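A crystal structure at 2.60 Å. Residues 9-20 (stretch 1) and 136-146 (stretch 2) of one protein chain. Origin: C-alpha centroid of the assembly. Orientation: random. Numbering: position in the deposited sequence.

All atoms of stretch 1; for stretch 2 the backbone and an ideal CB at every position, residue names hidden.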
# COMPACT_ATOMS: atom_id res chain seq x y z
N THR B 9 4.55 -12.09 -24.92
CA THR B 9 5.11 -13.32 -24.38
C THR B 9 4.79 -13.46 -22.91
O THR B 9 4.45 -14.55 -22.44
CB THR B 9 6.62 -13.38 -24.57
OG1 THR B 9 6.90 -13.37 -25.98
CG2 THR B 9 7.17 -14.66 -23.98
N ILE B 10 4.87 -12.36 -22.19
CA ILE B 10 4.50 -12.33 -20.78
C ILE B 10 3.05 -12.76 -20.60
O ILE B 10 2.74 -13.61 -19.75
CB ILE B 10 4.71 -10.92 -20.17
CG1 ILE B 10 6.19 -10.59 -20.08
CG2 ILE B 10 4.08 -10.82 -18.78
CD1 ILE B 10 6.44 -9.15 -19.73
N LEU B 11 2.16 -12.19 -21.42
CA LEU B 11 0.73 -12.45 -21.28
C LEU B 11 0.34 -13.89 -21.60
O LEU B 11 -0.49 -14.48 -20.91
CB LEU B 11 -0.08 -11.49 -22.15
CG LEU B 11 -0.44 -10.20 -21.41
CD1 LEU B 11 -1.29 -9.27 -22.25
CD2 LEU B 11 -1.10 -10.49 -20.07
N GLN B 12 0.92 -14.44 -22.65
CA GLN B 12 0.70 -15.84 -22.95
C GLN B 12 1.15 -16.69 -21.78
O GLN B 12 0.43 -17.57 -21.35
CB GLN B 12 1.40 -16.25 -24.23
CG GLN B 12 0.74 -15.63 -25.45
CD GLN B 12 1.46 -15.96 -26.74
OE1 GLN B 12 2.67 -16.22 -26.74
NE2 GLN B 12 0.72 -15.97 -27.85
N ALA B 13 2.33 -16.39 -21.24
CA ALA B 13 2.88 -17.17 -20.14
C ALA B 13 1.93 -17.11 -18.94
O ALA B 13 1.49 -18.15 -18.43
CB ALA B 13 4.27 -16.65 -19.76
N LEU B 14 1.61 -15.90 -18.50
CA LEU B 14 0.67 -15.69 -17.41
C LEU B 14 -0.70 -16.32 -17.66
O LEU B 14 -1.39 -16.74 -16.73
CB LEU B 14 0.51 -14.19 -17.14
CG LEU B 14 1.77 -13.47 -16.66
CD1 LEU B 14 1.43 -12.06 -16.28
CD2 LEU B 14 2.43 -14.18 -15.48
N ASN B 15 -1.12 -16.37 -18.92
CA ASN B 15 -2.43 -16.93 -19.21
C ASN B 15 -2.46 -18.45 -19.21
O ASN B 15 -3.47 -19.03 -18.82
CB ASN B 15 -2.94 -16.39 -20.54
CG ASN B 15 -3.88 -15.23 -20.36
OD1 ASN B 15 -5.05 -15.40 -20.03
ND2 ASN B 15 -3.35 -14.02 -20.54
N LYS B 16 -1.40 -19.12 -19.66
CA LYS B 16 -1.41 -20.58 -19.60
C LYS B 16 -1.01 -21.03 -18.19
O LYS B 16 -0.84 -22.21 -17.93
CB LYS B 16 -0.48 -21.25 -20.64
CG LYS B 16 0.77 -20.48 -21.08
CD LYS B 16 1.54 -21.19 -22.23
CE LYS B 16 2.96 -20.60 -22.45
NZ LYS B 16 3.96 -20.98 -21.41
N ALA B 17 -0.95 -20.09 -17.26
CA ALA B 17 -0.62 -20.42 -15.88
C ALA B 17 -1.69 -19.84 -14.97
O ALA B 17 -1.51 -19.76 -13.75
CB ALA B 17 0.74 -19.89 -15.51
N ALA B 18 -2.80 -19.42 -15.59
CA ALA B 18 -3.91 -18.85 -14.85
C ALA B 18 -4.40 -19.83 -13.80
O ALA B 18 -4.64 -21.01 -14.07
CB ALA B 18 -5.04 -18.46 -15.79
N LEU B 19 -4.57 -19.30 -12.60
CA LEU B 19 -5.04 -20.03 -11.44
C LEU B 19 -6.41 -20.66 -11.74
O LEU B 19 -7.28 -19.99 -12.29
CB LEU B 19 -5.13 -19.09 -10.25
CG LEU B 19 -3.86 -18.78 -9.45
CD1 LEU B 19 -2.87 -17.97 -10.29
CD2 LEU B 19 -4.21 -18.01 -8.19
N PRO B 20 -6.61 -21.94 -11.40
CA PRO B 20 -7.98 -22.38 -11.63
C PRO B 20 -8.83 -21.84 -10.50
O PRO B 20 -8.26 -21.41 -9.50
CB PRO B 20 -7.88 -23.90 -11.58
CG PRO B 20 -6.77 -24.13 -10.57
CD PRO B 20 -5.80 -22.98 -10.74
N UNK B 136 -9.84 -5.83 -17.40
CA UNK B 136 -9.77 -7.07 -18.17
C UNK B 136 -8.95 -8.14 -17.42
O UNK B 136 -8.13 -7.80 -16.56
CB UNK B 136 -9.16 -6.80 -19.55
N UNK B 137 -9.19 -9.43 -17.70
CA UNK B 137 -8.43 -10.51 -17.08
C UNK B 137 -6.92 -10.31 -17.27
O UNK B 137 -6.14 -10.40 -16.30
CB UNK B 137 -8.86 -11.86 -17.66
N UNK B 138 -6.53 -10.03 -18.52
CA UNK B 138 -5.13 -9.78 -18.84
C UNK B 138 -4.51 -8.72 -17.96
O UNK B 138 -3.35 -8.80 -17.60
CB UNK B 138 -4.99 -9.37 -20.31
N UNK B 139 -5.29 -7.69 -17.64
CA UNK B 139 -4.78 -6.67 -16.75
C UNK B 139 -4.63 -7.25 -15.35
O UNK B 139 -3.63 -6.97 -14.68
CB UNK B 139 -5.70 -5.45 -16.74
N UNK B 140 -5.57 -8.09 -14.92
CA UNK B 140 -5.45 -8.67 -13.59
C UNK B 140 -4.24 -9.60 -13.48
O UNK B 140 -3.48 -9.53 -12.50
CB UNK B 140 -6.73 -9.43 -13.24
N UNK B 141 -4.06 -10.46 -14.48
CA UNK B 141 -2.88 -11.31 -14.56
C UNK B 141 -1.60 -10.48 -14.37
O UNK B 141 -0.70 -10.86 -13.62
CB UNK B 141 -2.85 -12.04 -15.90
N UNK B 142 -1.52 -9.35 -15.06
CA UNK B 142 -0.35 -8.50 -14.95
C UNK B 142 -0.26 -7.93 -13.55
O UNK B 142 0.80 -7.86 -12.95
CB UNK B 142 -0.39 -7.38 -15.99
N UNK B 143 -1.41 -7.59 -13.00
CA UNK B 143 -1.46 -7.01 -11.67
C UNK B 143 -0.93 -7.95 -10.60
O UNK B 143 -0.16 -7.53 -9.75
CB UNK B 143 -2.90 -6.61 -11.33
N UNK B 144 -1.33 -9.21 -10.65
CA UNK B 144 -0.82 -10.13 -9.65
C UNK B 144 0.69 -10.29 -9.84
O UNK B 144 1.44 -10.28 -8.87
CB UNK B 144 -1.53 -11.48 -9.74
N UNK B 145 1.14 -10.42 -11.08
CA UNK B 145 2.56 -10.56 -11.34
C UNK B 145 3.29 -9.35 -10.75
O UNK B 145 4.34 -9.47 -10.10
CB UNK B 145 2.83 -10.69 -12.84
N UNK B 146 2.68 -8.19 -10.95
CA UNK B 146 3.21 -6.95 -10.41
C UNK B 146 3.22 -6.96 -8.87
O UNK B 146 4.22 -6.60 -8.25
CB UNK B 146 2.39 -5.77 -10.93

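Two helices cross here almost at right angles, 88° apart with axes 9.8 Å apart at closest approach.

Position 136 precedes the helix, with extended backbone angles, and its ideal CB has nothing of stretch 1 within 5.5 Å. Local needs dominate, and Ser, Thr, Asp, Asn or another capping residue would suit. It is His136, whose ND1 accepts from the backbone N of 138 at 3.0 Å.

At 137 CA-to-CB points sideways into open space; only a long side chain could reach stretch 1, and a polar one fits beside Asn15. The residue is Lys137, its CE 4.0 Å from Asn15 OD1 and its NZ 3.9 Å from Ala18 CB, a contact without a hydrogen bond.

Position 138 also points sideways, but its CB lies 4.1 Å from Leu11 CD2 and 4.9 Å from Asn15 ND2. Asn15 ND2 is a donor, already giving to Leu11 O at 2.9 Å. A short acceptor, Asp or Asn, would suit, and Ser is conceivable. Asp138 takes the bond: Asn15 ND2 to Asp138 OD1 is 3.1 Å at 161°, so one amide group ties its own helix to the other.

Position 139 points away and 140 is out of reach; stretch 1 sets no preference at either. They are Glu139, whose OE1 accepts from His136 N at 2.8 Å, and Leu140.

Position 141 points toward stretch 1, its CB 4.2 Å from Leu14 CB. Leu, Ile, Met or Val could pack here. Leu141 does, with m, t angles; its CD1 also comes within 3.3 Å of Asn15 ND2.

At 142 the bond runs sideways, yet the methyls Leu14 CD1 and Leu11 CD2 wait 5.0 and 5.2 Å from CB. A branched or flexible apolar chain, Leu, Ile or Met, would bridge that gap. Leu142 brings its CD2 to 3.6 Å from Leu14 CD1, 3.8 Å from Leu11 CD2 and 3.9 Å from Ile10 CG2, gathering three residues around one methyl.

Position 144 points toward stretch 1, with Leu19 CD1 about 6.7 Å from its CB; a long chain, Met or Gln, could cover that methyl. Gln144, chi1 p, brings OE1 4.1 Å from Leu19 CD1, without a hydrogen bond to stretch 1.

At 145 the CB is already 4.0 Å from Leu14 CD1, so a small residue, Ala or perhaps Ser, makes contact unaided. Ala145 does exactly that.

Position 143 points away and 146 is out of reach; they are Leu143 and Met146.

Stretch 2 (136-146) HKDELLLLQAM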
# COMPACT_ATOMS: atom_id res chain seq x y z
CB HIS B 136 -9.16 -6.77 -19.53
CG HIS B 136 -9.29 -7.89 -20.52
ND1 HIS B 136 -8.37 -8.91 -20.62
CD2 HIS B 136 -10.23 -8.12 -21.46
CE1 HIS B 136 -8.75 -9.74 -21.58
NE2 HIS B 136 -9.87 -9.28 -22.10
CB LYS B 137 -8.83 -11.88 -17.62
CG LYS B 137 -8.18 -13.03 -16.88
CD LYS B 137 -8.35 -14.34 -17.63
CE LYS B 137 -7.65 -15.51 -16.94
NZ LYS B 137 -8.08 -16.82 -17.54
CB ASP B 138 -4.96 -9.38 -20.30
CG ASP B 138 -5.22 -10.52 -21.23
OD1 ASP B 138 -5.33 -11.67 -20.75
OD2 ASP B 138 -5.29 -10.27 -22.44
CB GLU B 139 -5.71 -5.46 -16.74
CG GLU B 139 -5.96 -4.90 -18.13
CD GLU B 139 -6.87 -3.67 -18.11
OE1 GLU B 139 -8.10 -3.85 -18.30
OE2 GLU B 139 -6.37 -2.54 -17.91
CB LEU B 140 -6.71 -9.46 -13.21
CG LEU B 140 -6.41 -10.16 -11.86
CD1 LEU B 140 -6.84 -9.36 -10.63
CD2 LEU B 140 -6.93 -11.59 -11.82
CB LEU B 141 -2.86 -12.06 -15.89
CG LEU B 141 -3.99 -13.09 -15.99
CD1 LEU B 141 -3.95 -13.87 -17.28
CD2 LEU B 141 -3.91 -14.04 -14.83
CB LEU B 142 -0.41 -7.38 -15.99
CG LEU B 142 -0.24 -7.92 -17.42
CD1 LEU B 142 -0.38 -6.79 -18.43
CD2 LEU B 142 1.10 -8.68 -17.59
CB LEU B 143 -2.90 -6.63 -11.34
CG LEU B 143 -3.33 -5.28 -11.88
CD1 LEU B 143 -4.80 -5.15 -11.71
CD2 LEU B 143 -2.63 -4.19 -11.09
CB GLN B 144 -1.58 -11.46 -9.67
CG GLN B 144 -1.96 -12.01 -11.00
CD GLN B 144 -2.90 -13.20 -10.84
OE1 GLN B 144 -2.97 -14.08 -11.70
NE2 GLN B 144 -3.65 -13.20 -9.75
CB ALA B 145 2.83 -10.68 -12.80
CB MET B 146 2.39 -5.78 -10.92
CG MET B 146 2.99 -4.47 -10.57
SD MET B 146 4.72 -4.46 -11.03
CE MET B 146 4.57 -3.89 -12.71
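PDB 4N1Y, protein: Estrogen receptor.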